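Local coordinates for Na Glutathione S-transferase 1 (PDB 2ON7), which probably catalyses the conjugation of glutathione to electrophilic compounds as a dimeric glutathione S-transferase of a human hookworm, at residues Tyr4-Phe9 and Phe29-Leu34; Asp45-Gln50 and Gly58-Gln63; Pro52-Asp57 and Leu65-Tyr70. All coordinates share one frame; numbering follows the deposited sequence.

Interaction 1: Tyr4-Phe9 and Phe29-Leu34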
loop_
_atom_site.group_PDB
_atom_site.type_symbol
_atom_site.label_atom_id
_atom_site.label_comp_id
_atom_site.label_asym_id
_atom_site.label_seq_id
_atom_site.Cartn_x
_atom_site.Cartn_y
_atom_site.Cartn_z
ATOM N N TYR A 4 -7.552 -13.969 -17.900
ATOM C CA TYR A 4 -7.723 -12.912 -16.894
ATOM C C TYR A 4 -9.174 -12.505 -16.720
ATOM O O TYR A 4 -9.935 -12.305 -17.681
ATOM C CB TYR A 4 -6.941 -11.677 -17.284
ATOM C CG TYR A 4 -5.454 -11.898 -17.325
ATOM C CD1 TYR A 4 -4.683 -11.917 -16.164
ATOM C CD2 TYR A 4 -4.819 -12.107 -18.542
ATOM C CE1 TYR A 4 -3.299 -12.129 -16.243
ATOM C CE2 TYR A 4 -3.482 -12.304 -18.627
ATOM C CZ TYR A 4 -2.722 -12.327 -17.497
ATOM O OH TYR A 4 -1.388 -12.541 -17.685
ATOM N N LYS A 5 -9.559 -12.354 -15.472
ATOM C CA LYS A 5 -10.884 -11.831 -15.166
ATOM C C LYS A 5 -10.740 -10.782 -14.073
ATOM O O LYS A 5 -10.120 -11.052 -13.067
ATOM C CB LYS A 5 -11.787 -12.976 -14.697
ATOM C CG LYS A 5 -13.017 -12.557 -13.966
ATOM C CD LYS A 5 -13.914 -13.764 -13.885
ATOM C CE LYS A 5 -14.688 -13.877 -12.593
ATOM N NZ LYS A 5 -15.930 -14.667 -12.881
ATOM N N LEU A 6 -11.305 -9.599 -14.267
ATOM C CA LEU A 6 -11.308 -8.568 -13.214
ATOM C C LEU A 6 -12.739 -8.278 -12.828
ATOM O O LEU A 6 -13.575 -7.910 -13.670
ATOM C CB LEU A 6 -10.615 -7.265 -13.685
ATOM C CG LEU A 6 -10.515 -6.049 -12.760
ATOM C CD1 LEU A 6 -9.413 -6.228 -11.673
ATOM C CD2 LEU A 6 -10.333 -4.769 -13.586
ATOM N N THR A 7 -12.995 -8.436 -11.544
ATOM C CA THR A 7 -14.304 -8.318 -10.957
ATOM C C THR A 7 -14.275 -7.074 -10.115
ATOM O O THR A 7 -13.406 -6.917 -9.222
ATOM C CB THR A 7 -14.585 -9.522 -10.065
ATOM O OG1 THR A 7 -14.327 -10.717 -10.800
ATOM C CG2 THR A 7 -15.974 -9.518 -9.589
ATOM N N TYR A 8 -15.184 -6.148 -10.419
ATOM C CA TYR A 8 -15.199 -4.859 -9.684
ATOM C C TYR A 8 -16.549 -4.174 -9.899
ATOM O O TYR A 8 -17.394 -4.709 -10.573
ATOM C CB TYR A 8 -13.999 -3.979 -10.102
ATOM C CG TYR A 8 -13.858 -2.679 -9.311
ATOM C CD1 TYR A 8 -13.695 -2.697 -7.903
ATOM C CD2 TYR A 8 -13.922 -1.437 -9.947
ATOM C CE1 TYR A 8 -13.590 -1.501 -7.158
ATOM C CE2 TYR A 8 -13.796 -0.232 -9.208
ATOM C CZ TYR A 8 -13.625 -0.284 -7.826
ATOM O OH TYR A 8 -13.515 0.865 -7.113
ATOM N N PHE A 9 -16.762 -3.009 -9.309
ATOM C CA PHE A 9 -18.023 -2.303 -9.492
ATOM C C PHE A 9 -18.116 -1.713 -10.905
ATOM O O PHE A 9 -17.154 -1.753 -11.679
ATOM C CB PHE A 9 -18.184 -1.196 -8.440
ATOM C CG PHE A 9 -18.294 -1.688 -7.019
ATOM C CD1 PHE A 9 -19.364 -2.504 -6.618
ATOM C CD2 PHE A 9 -17.386 -1.265 -6.053
ATOM C CE1 PHE A 9 -19.497 -2.942 -5.279
ATOM C CE2 PHE A 9 -17.521 -1.671 -4.702
ATOM C CZ PHE A 9 -18.558 -2.517 -4.323
ATOM N N PHE A 29 -9.399 -9.473 -21.426
ATOM C CA PHE A 29 -9.808 -9.926 -20.142
ATOM C C PHE A 29 -11.314 -9.855 -20.074
ATOM O O PHE A 29 -11.947 -9.146 -20.848
ATOM C CB PHE A 29 -9.163 -9.104 -19.012
ATOM C CG PHE A 29 -9.579 -7.653 -18.981
ATOM C CD1 PHE A 29 -10.309 -7.148 -17.904
ATOM C CD2 PHE A 29 -9.172 -6.771 -19.987
ATOM C CE1 PHE A 29 -10.681 -5.793 -17.890
ATOM C CE2 PHE A 29 -9.536 -5.430 -19.962
ATOM C CZ PHE A 29 -10.290 -4.942 -18.932
ATOM N N GLU A 30 -11.862 -10.609 -19.126
ATOM C CA GLU A 30 -13.265 -10.535 -18.788
ATOM C C GLU A 30 -13.383 -9.376 -17.745
ATOM O O GLU A 30 -12.780 -9.419 -16.678
ATOM C CB GLU A 30 -13.739 -11.900 -18.268
ATOM C CG GLU A 30 -15.245 -12.015 -18.082
ATOM C CD GLU A 30 -15.701 -13.327 -17.443
ATOM O OE1 GLU A 30 -16.942 -13.490 -17.341
ATOM O OE2 GLU A 30 -14.862 -14.189 -17.055
ATOM N N ASP A 31 -14.088 -8.309 -18.132
ATOM C CA ASP A 31 -14.292 -7.098 -17.305
ATOM C C ASP A 31 -15.692 -7.151 -16.642
ATOM O O ASP A 31 -16.673 -6.766 -17.252
ATOM C CB ASP A 31 -14.108 -5.830 -18.163
ATOM C CG ASP A 31 -14.205 -4.527 -17.341
ATOM O OD1 ASP A 31 -14.640 -3.498 -17.881
ATOM O OD2 ASP A 31 -13.863 -4.535 -16.152
ATOM N N VAL A 32 -15.762 -7.693 -15.414
ATOM C CA VAL A 32 -17.061 -8.014 -14.747
ATOM C C VAL A 32 -17.416 -6.876 -13.793
ATOM O O VAL A 32 -16.671 -6.580 -12.861
ATOM C CB VAL A 32 -17.024 -9.377 -13.958
ATOM C CG1 VAL A 32 -18.444 -9.780 -13.384
ATOM C CG2 VAL A 32 -16.500 -10.484 -14.822
ATOM N N ARG A 33 -18.525 -6.214 -14.058
ATOM C CA ARG A 33 -18.914 -5.008 -13.326
ATOM C C ARG A 33 -20.166 -5.242 -12.450
ATOM O O ARG A 33 -21.246 -5.470 -12.969
ATOM C CB ARG A 33 -19.108 -3.856 -14.302
ATOM C CG ARG A 33 -17.810 -3.515 -15.050
ATOM C CD ARG A 33 -18.054 -2.510 -16.128
ATOM N NE ARG A 33 -16.807 -2.057 -16.724
ATOM C CZ ARG A 33 -16.340 -0.807 -16.646
ATOM N NH1 ARG A 33 -17.056 0.134 -16.031
ATOM N NH2 ARG A 33 -15.168 -0.524 -17.180
ATOM N N LEU A 34 -20.005 -5.195 -11.127
ATOM C CA LEU A 34 -21.121 -5.486 -10.195
ATOM C C LEU A 34 -21.834 -4.233 -9.720
ATOM O O LEU A 34 -21.204 -3.180 -9.577
ATOM C CB LEU A 34 -20.649 -6.286 -8.963
ATOM C CG LEU A 34 -19.756 -7.516 -9.163
ATOM C CD1 LEU A 34 -19.201 -7.999 -7.822
ATOM C CD2 LEU A 34 -20.442 -8.678 -9.951
#
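Y4-F9 and F29-L34 pair as parallel neighbours in the sheet, K5 beside E30, L6 beside D31, T7 beside V32 and Y8 beside R33. Five backbone hydrogen bonds join them: Y4, L6 and Y8 bond to E30, V32 and L34. L6 N gives to E30 O at 2.8 Å. L34 N gives to Y8 O at 2.7 Å. The CA hydrogens of K5, T7 and R33 add weak contacts to E30 O, V32 O and Y8 O. F9 CA does the same to L34 O.

The packed side carries L6, Y8, D31 and R33, with F29 at its start. CG of F29 sits between its own backbone N and carbonyl carbon (chi1 65°). This lays the ring beside L6, with CD1 4.2 Å from L6 CB. The CB atoms of Y4 and F29 meet at 3.8 Å. Helix 16-25 packs on this face: F22 stacks on F29, and R19 touches L6 and Y8. The Y8 hydroxyl leaves the contact and bonds to A14 N.

On the other face, the K5-E30 end is the looser, solvent side. K5 and E30 run side by side, both with CG anti to the backbone N. The aliphatic CD of K5 lies 3.3 Å from E30 OE2, while K5 NZ stops 4.3 Å from that oxygen. T7, V32 and L34 close up the far end, where T7 CG2 touches L34 CD1 at 4.0 Å.

D31 is gripped on the helix side. R33 meets D31 OD1 side-on through NE and NH2, and R19 forms a salt bridge to OD2. Two arginines on one carboxylate probably favour its charged form. The charges of K5 and E30 are near enough to attract but do not form a salt bridge, so the backbone ladder carries the polar bonding between the strands.

Interaction 2: Asp45-Gln50 and Gly58-Gln63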
loop_
_atom_site.group_PDB
_atom_site.type_symbol
_atom_site.label_atom_id
_atom_site.label_comp_id
_atom_site.label_asym_id
_atom_site.label_seq_id
_atom_site.Cartn_x
_atom_site.Cartn_y
_atom_site.Cartn_z
ATOM N N ASP A 45 -16.783 -14.709 -1.004
ATOM C CA ASP A 45 -15.948 -15.592 -1.820
ATOM C C ASP A 45 -14.671 -14.895 -2.258
ATOM O O ASP A 45 -13.897 -15.445 -3.068
ATOM C CB ASP A 45 -16.677 -16.001 -3.107
ATOM C CG ASP A 45 -17.716 -17.082 -2.894
ATOM O OD1 ASP A 45 -17.592 -17.868 -1.916
ATOM O OD2 ASP A 45 -18.644 -17.142 -3.752
ATOM N N LEU A 46 -14.479 -13.665 -1.788
ATOM C CA LEU A 46 -13.361 -12.870 -2.219
ATOM C C LEU A 46 -12.351 -13.002 -1.090
ATOM O O LEU A 46 -12.740 -13.365 0.007
ATOM C CB LEU A 46 -13.796 -11.421 -2.459
ATOM C CG LEU A 46 -14.997 -11.255 -3.408
ATOM C CD1 LEU A 46 -15.260 -9.774 -3.722
ATOM C CD2 LEU A 46 -14.836 -12.057 -4.718
ATOM N N PRO A 47 -11.051 -12.783 -1.371
ATOM C CA PRO A 47 -10.028 -13.080 -0.356
ATOM C C PRO A 47 -10.140 -12.225 0.913
ATOM O O PRO A 47 -9.934 -12.755 2.038
ATOM C CB PRO A 47 -8.705 -12.824 -1.104
ATOM C CG PRO A 47 -9.083 -13.044 -2.620
ATOM C CD PRO A 47 -10.439 -12.367 -2.659
ATOM N N PHE A 48 -10.480 -10.938 0.721
ATOM C CA PHE A 48 -10.680 -9.999 1.818
ATOM C C PHE A 48 -12.110 -9.429 1.855
ATOM O O PHE A 48 -12.380 -8.428 2.522
ATOM C CB PHE A 48 -9.576 -8.932 1.783
ATOM C CG PHE A 48 -8.183 -9.535 1.762
ATOM C CD1 PHE A 48 -7.341 -9.347 0.676
ATOM C CD2 PHE A 48 -7.762 -10.367 2.813
ATOM C CE1 PHE A 48 -6.113 -9.943 0.634
ATOM C CE2 PHE A 48 -6.524 -10.965 2.795
ATOM C CZ PHE A 48 -5.687 -10.761 1.706
ATOM N N GLY A 49 -13.033 -10.126 1.190
ATOM C CA GLY A 49 -14.441 -9.703 1.107
ATOM C C GLY A 49 -14.572 -8.310 0.494
ATOM O O GLY A 49 -15.281 -7.459 1.005
ATOM N N GLN A 50 -13.841 -8.064 -0.584
ATOM C CA GLN A 50 -13.740 -6.708 -1.159
ATOM C C GLN A 50 -13.332 -6.752 -2.613
ATOM O O GLN A 50 -12.602 -7.657 -3.015
ATOM C CB GLN A 50 -12.712 -5.878 -0.405
ATOM C CG GLN A 50 -12.692 -4.421 -0.793
ATOM C CD GLN A 50 -14.006 -3.721 -0.431
ATOM O OE1 GLN A 50 -14.088 -3.025 0.599
ATOM N NE2 GLN A 50 -15.046 -3.919 -1.256
ATOM N N GLY A 58 -8.169 -18.613 -12.891
ATOM C CA GLY A 58 -9.002 -19.012 -11.755
ATOM C C GLY A 58 -8.397 -18.750 -10.389
ATOM O O GLY A 58 -9.075 -18.894 -9.373
ATOM N N LYS A 59 -7.123 -18.390 -10.347
ATOM C CA LYS A 59 -6.449 -18.099 -9.065
ATOM C C LYS A 59 -6.630 -16.610 -8.701
ATOM O O LYS A 59 -6.235 -15.740 -9.481
ATOM C CB LYS A 59 -4.949 -18.499 -9.097
ATOM C CG LYS A 59 -4.695 -19.983 -9.506
ATOM C CD LYS A 59 -3.600 -20.651 -8.636
ATOM C CE LYS A 59 -3.314 -22.089 -9.066
ATOM N NZ LYS A 59 -1.982 -22.609 -8.563
ATOM N N GLN A 60 -7.251 -16.354 -7.543
ATOM C CA GLN A 60 -7.662 -15.040 -7.077
ATOM C C GLN A 60 -6.515 -14.215 -6.526
ATOM O O GLN A 60 -5.619 -14.717 -5.832
ATOM C CB GLN A 60 -8.725 -15.153 -5.974
ATOM C CG GLN A 60 -10.124 -15.471 -6.471
ATOM C CD GLN A 60 -11.167 -15.562 -5.368
ATOM O OE1 GLN A 60 -12.235 -14.959 -5.454
ATOM N NE2 GLN A 60 -10.871 -16.328 -4.339
ATOM N N LEU A 61 -6.565 -12.922 -6.848
ATOM C CA LEU A 61 -5.680 -11.922 -6.292
ATOM C C LEU A 61 -6.497 -10.691 -6.038
ATOM O O LEU A 61 -7.126 -10.172 -6.976
ATOM C CB LEU A 61 -4.585 -11.588 -7.281
ATOM C CG LEU A 61 -3.590 -10.523 -6.887
ATOM C CD1 LEU A 61 -2.820 -10.996 -5.628
ATOM C CD2 LEU A 61 -2.671 -10.326 -8.073
ATOM N N ALA A 62 -6.528 -10.246 -4.780
ATOM C CA ALA A 62 -7.219 -9.013 -4.430
ATOM C C ALA A 62 -6.267 -7.850 -4.097
ATOM O O ALA A 62 -5.020 -7.997 -4.114
ATOM C CB ALA A 62 -8.203 -9.267 -3.334
ATOM N N GLN A 63 -6.843 -6.671 -3.850
ATOM C CA GLN A 63 -6.096 -5.421 -3.560
ATOM C C GLN A 63 -5.562 -4.748 -4.823
ATOM O O GLN A 63 -4.710 -5.302 -5.508
ATOM C CB GLN A 63 -5.004 -5.608 -2.528
ATOM C CG GLN A 63 -5.505 -5.794 -1.122
ATOM C CD GLN A 63 -6.018 -4.535 -0.395
ATOM O OE1 GLN A 63 -5.951 -3.418 -0.878
ATOM N NE2 GLN A 63 -6.484 -4.736 0.796
#
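P47 and A62 form the centre of this contact between the loop D45-Q50 and the strand edge G58-Q63. Their CA atoms are 6.4 Å apart.

The apolar contacts come first. The A62 methyl points at the proline ring and lies 3.9 Å from P47 CD, with CG equally near. P47 CG also meets Q60 CB at 4.0 Å. F48, next in the chain, touches the same methyl, its CD1 4.1 Å from A62 CB. P47 CB sits over one face of the F48 ring, toward the rim. Q63 CG approaches CD1 of that ring at 4.4 Å.

Q60 extends its side chain to D45, its CD 3.6 Å from D45 O. The hydrogen bond of this region is at the far end, where Q63 NE2 bonds to D97 OD2 of the second subunit.

The second subunit covers the loop. The F48 ring lies nearly parallel to that of F139 of the second subunit, and K138 of that subunit makes weak hydrogen bonds to the carbonyls of L46 and P47.

Q63 is the N-cap of helix 64-75. It opens a Gln-Ser pair at the helix start, consistent with the glutathione site of relatives. A loop aromatic that enters the partner subunit beside the edge strand is consistent with the lock-and-key dimer contact of several glutathione S-transferase classes.

Interaction 3: Pro52-Asp57 and Leu65-Tyr70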
loop_
_atom_site.group_PDB
_atom_site.type_symbol
_atom_site.label_atom_id
_atom_site.label_comp_id
_atom_site.label_asym_id
_atom_site.label_seq_id
_atom_site.Cartn_x
_atom_site.Cartn_y
_atom_site.Cartn_z
ATOM N N PRO A 52 -11.538 -4.407 -5.982
ATOM C CA PRO A 52 -11.433 -5.344 -7.134
ATOM C C PRO A 52 -10.734 -6.704 -6.879
ATOM O O PRO A 52 -9.825 -6.790 -6.092
ATOM C CB PRO A 52 -10.589 -4.532 -8.132
ATOM C CG PRO A 52 -9.682 -3.737 -7.192
ATOM C CD PRO A 52 -10.602 -3.276 -6.117
ATOM N N VAL A 53 -11.148 -7.750 -7.579
ATOM C CA VAL A 53 -10.440 -9.042 -7.508
ATOM C C VAL A 53 -10.008 -9.483 -8.905
ATOM O O VAL A 53 -10.790 -9.417 -9.846
ATOM C CB VAL A 53 -11.289 -10.199 -6.833
ATOM C CG1 VAL A 53 -10.556 -11.512 -6.975
ATOM C CG2 VAL A 53 -11.557 -9.971 -5.337
ATOM N N LEU A 54 -8.768 -9.939 -9.021
ATOM C CA LEU A 54 -8.215 -10.472 -10.288
ATOM C C LEU A 54 -8.061 -11.968 -10.209
ATOM O O LEU A 54 -7.317 -12.480 -9.355
ATOM C CB LEU A 54 -6.811 -9.867 -10.568
ATOM C CG LEU A 54 -6.026 -10.400 -11.791
ATOM C CD1 LEU A 54 -6.626 -9.885 -13.058
ATOM C CD2 LEU A 54 -4.531 -10.058 -11.707
ATOM N N GLU A 55 -8.757 -12.690 -11.075
ATOM C CA GLU A 55 -8.423 -14.089 -11.237
ATOM C C GLU A 55 -7.520 -14.229 -12.431
ATOM O O GLU A 55 -7.779 -13.623 -13.466
ATOM C CB GLU A 55 -9.636 -14.949 -11.411
ATOM C CG GLU A 55 -10.556 -14.950 -10.263
ATOM C CD GLU A 55 -11.784 -15.770 -10.570
ATOM O OE1 GLU A 55 -11.983 -16.144 -11.752
ATOM O OE2 GLU A 55 -12.548 -16.075 -9.644
ATOM N N VAL A 56 -6.426 -14.964 -12.243
ATOM C CA VAL A 56 -5.587 -15.414 -13.338
ATOM C C VAL A 56 -5.613 -16.934 -13.400
ATOM O O VAL A 56 -5.209 -17.622 -12.440
ATOM C CB VAL A 56 -4.144 -14.773 -13.339
ATOM C CG1 VAL A 56 -3.897 -13.796 -12.164
ATOM C CG2 VAL A 56 -3.011 -15.819 -13.589
ATOM N N ASP A 57 -6.134 -17.455 -14.512
ATOM C CA ASP A 57 -6.459 -18.871 -14.647
ATOM C C ASP A 57 -7.236 -19.407 -13.413
ATOM O O ASP A 57 -6.991 -20.506 -12.950
ATOM C CB ASP A 57 -5.199 -19.728 -14.928
ATOM C CG ASP A 57 -4.496 -19.377 -16.252
ATOM O OD1 ASP A 57 -3.248 -19.196 -16.234
ATOM O OD2 ASP A 57 -5.158 -19.288 -17.301
ATOM N N LEU A 65 -3.640 -2.415 -5.543
ATOM C CA LEU A 65 -2.232 -2.054 -5.689
ATOM C C LEU A 65 -1.450 -3.291 -6.086
ATOM O O LEU A 65 -0.642 -3.233 -7.034
ATOM C CB LEU A 65 -1.665 -1.379 -4.442
ATOM C CG LEU A 65 -2.019 0.114 -4.169
ATOM C CD1 LEU A 65 -1.369 0.677 -2.869
ATOM C CD2 LEU A 65 -1.661 1.056 -5.329
ATOM N N ALA A 66 -1.741 -4.395 -5.403
ATOM C CA ALA A 66 -1.115 -5.690 -5.611
ATOM C C ALA A 66 -1.462 -6.242 -6.990
ATOM O O ALA A 66 -0.607 -6.862 -7.613
ATOM C CB ALA A 66 -1.548 -6.727 -4.507
ATOM N N ILE A 67 -2.706 -6.048 -7.420
ATOM C CA ILE A 67 -3.166 -6.396 -8.758
ATOM C C ILE A 67 -2.494 -5.537 -9.798
ATOM O O ILE A 67 -1.914 -6.061 -10.769
ATOM C CB ILE A 67 -4.675 -6.194 -8.899
ATOM C CG1 ILE A 67 -5.440 -7.175 -7.999
ATOM C CG2 ILE A 67 -5.117 -6.320 -10.371
ATOM C CD1 ILE A 67 -6.853 -6.768 -7.830
ATOM N N CYS A 68 -2.543 -4.222 -9.596
ATOM C CA CYS A 68 -1.929 -3.317 -10.561
ATOM C C CYS A 68 -0.404 -3.623 -10.685
ATOM O O CYS A 68 0.137 -3.669 -11.805
ATOM C CB CYS A 68 -2.367 -1.792 -10.405
ATOM S SG CYS A 68 -2.344 -1.064 -12.030
ATOM N N ARG A 69 0.276 -3.915 -9.566
ATOM C CA ARG A 69 1.707 -4.177 -9.634
ATOM C C ARG A 69 1.952 -5.466 -10.388
ATOM O O ARG A 69 2.821 -5.513 -11.253
ATOM C CB ARG A 69 2.343 -4.224 -8.248
ATOM C CG ARG A 69 3.872 -4.508 -8.193
ATOM C CD ARG A 69 4.367 -4.629 -6.775
ATOM N NE ARG A 69 3.918 -3.453 -6.035
ATOM C CZ ARG A 69 2.905 -3.430 -5.160
ATOM N NH1 ARG A 69 2.259 -4.544 -4.813
ATOM N NH2 ARG A 69 2.565 -2.286 -4.600
ATOM N N TYR A 70 1.138 -6.483 -10.107
ATOM C CA TYR A 70 1.299 -7.803 -10.694
ATOM C C TYR A 70 1.181 -7.714 -12.238
ATOM O O TYR A 70 2.066 -8.201 -12.981
ATOM C CB TYR A 70 0.281 -8.810 -10.092
ATOM C CG TYR A 70 0.233 -10.135 -10.845
ATOM C CD1 TYR A 70 1.093 -11.174 -10.507
ATOM C CD2 TYR A 70 -0.683 -10.351 -11.885
ATOM C CE1 TYR A 70 1.094 -12.386 -11.209
ATOM C CE2 TYR A 70 -0.698 -11.587 -12.608
ATOM C CZ TYR A 70 0.208 -12.586 -12.245
ATOM O OH TYR A 70 0.238 -13.785 -12.897
#
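The thioredoxin-like N-terminal domain packs its sheet against helix 64-75. Here strand 53-56 supplies L54 and V56, and P52 just before it, to meet I67 and Y70. The strand and helix segments lie 9.0 Å apart at their closest, with 40° between their directions.

I67 packs at the P52 end of the strand. Its CG1 is anti to the carbonyl carbon (chi1 -66°), and CD1 reaches the backbone, 3.4 Å from P52 O. The same methyl touches the P52 ring at CG, 4.2 Å away. The peptide bond before P52 is cis, and a cis-proline here is a hallmark of the thioredoxin-like fold. I67 CG2 packs on L54 CB at 3.9 Å.

L54 lies between the two helix residues. Its CD2 also meets Y70 CD2 at 3.9 Å, the two side chains crossing at about a right angle. Y70 has CG anti to its backbone N (chi1 170°), which carries the ring out along the strand. There V56 meets it tip to tip: V56 CG1 is 3.9 Å from Y70 CE2, and V56 CG2 is 3.9 Å from Y70 OH.

C68 forms a disulfide with C17 of helix 16-25, and R69 makes salt bridges to D89 of its own chain and of the second subunit.

Carbon-carbon packing dominates between strand and helix. P52 O and Y70 OH are touched by carbon atoms only across this contact.

All three contacts build on one sheet, ordered 30-34, 4-9, 53-56, 59-62. Interactions 1 and 3 touch between strands 4-9 and 53-56: T7 O lies 2.9 Å from V53 N, a probable hydrogen bond. Interactions 2 and 3 interleave along the chain, with centres 9 Å apart. L61 O lies 2.6 Å from L54 N, a probable hydrogen bond between neighbouring strands, and P47 CD packs on V53 CG2 at 3.8 Å. Interactions 1 and 2 do not touch. Interactions 2 and 3 reach the second subunit, whereas interaction 1 has no contact with it. Y8, the cis-P52 turn and Q63 occupy positions that form the glutathione site in related transferases, so the three contacts probably frame that site.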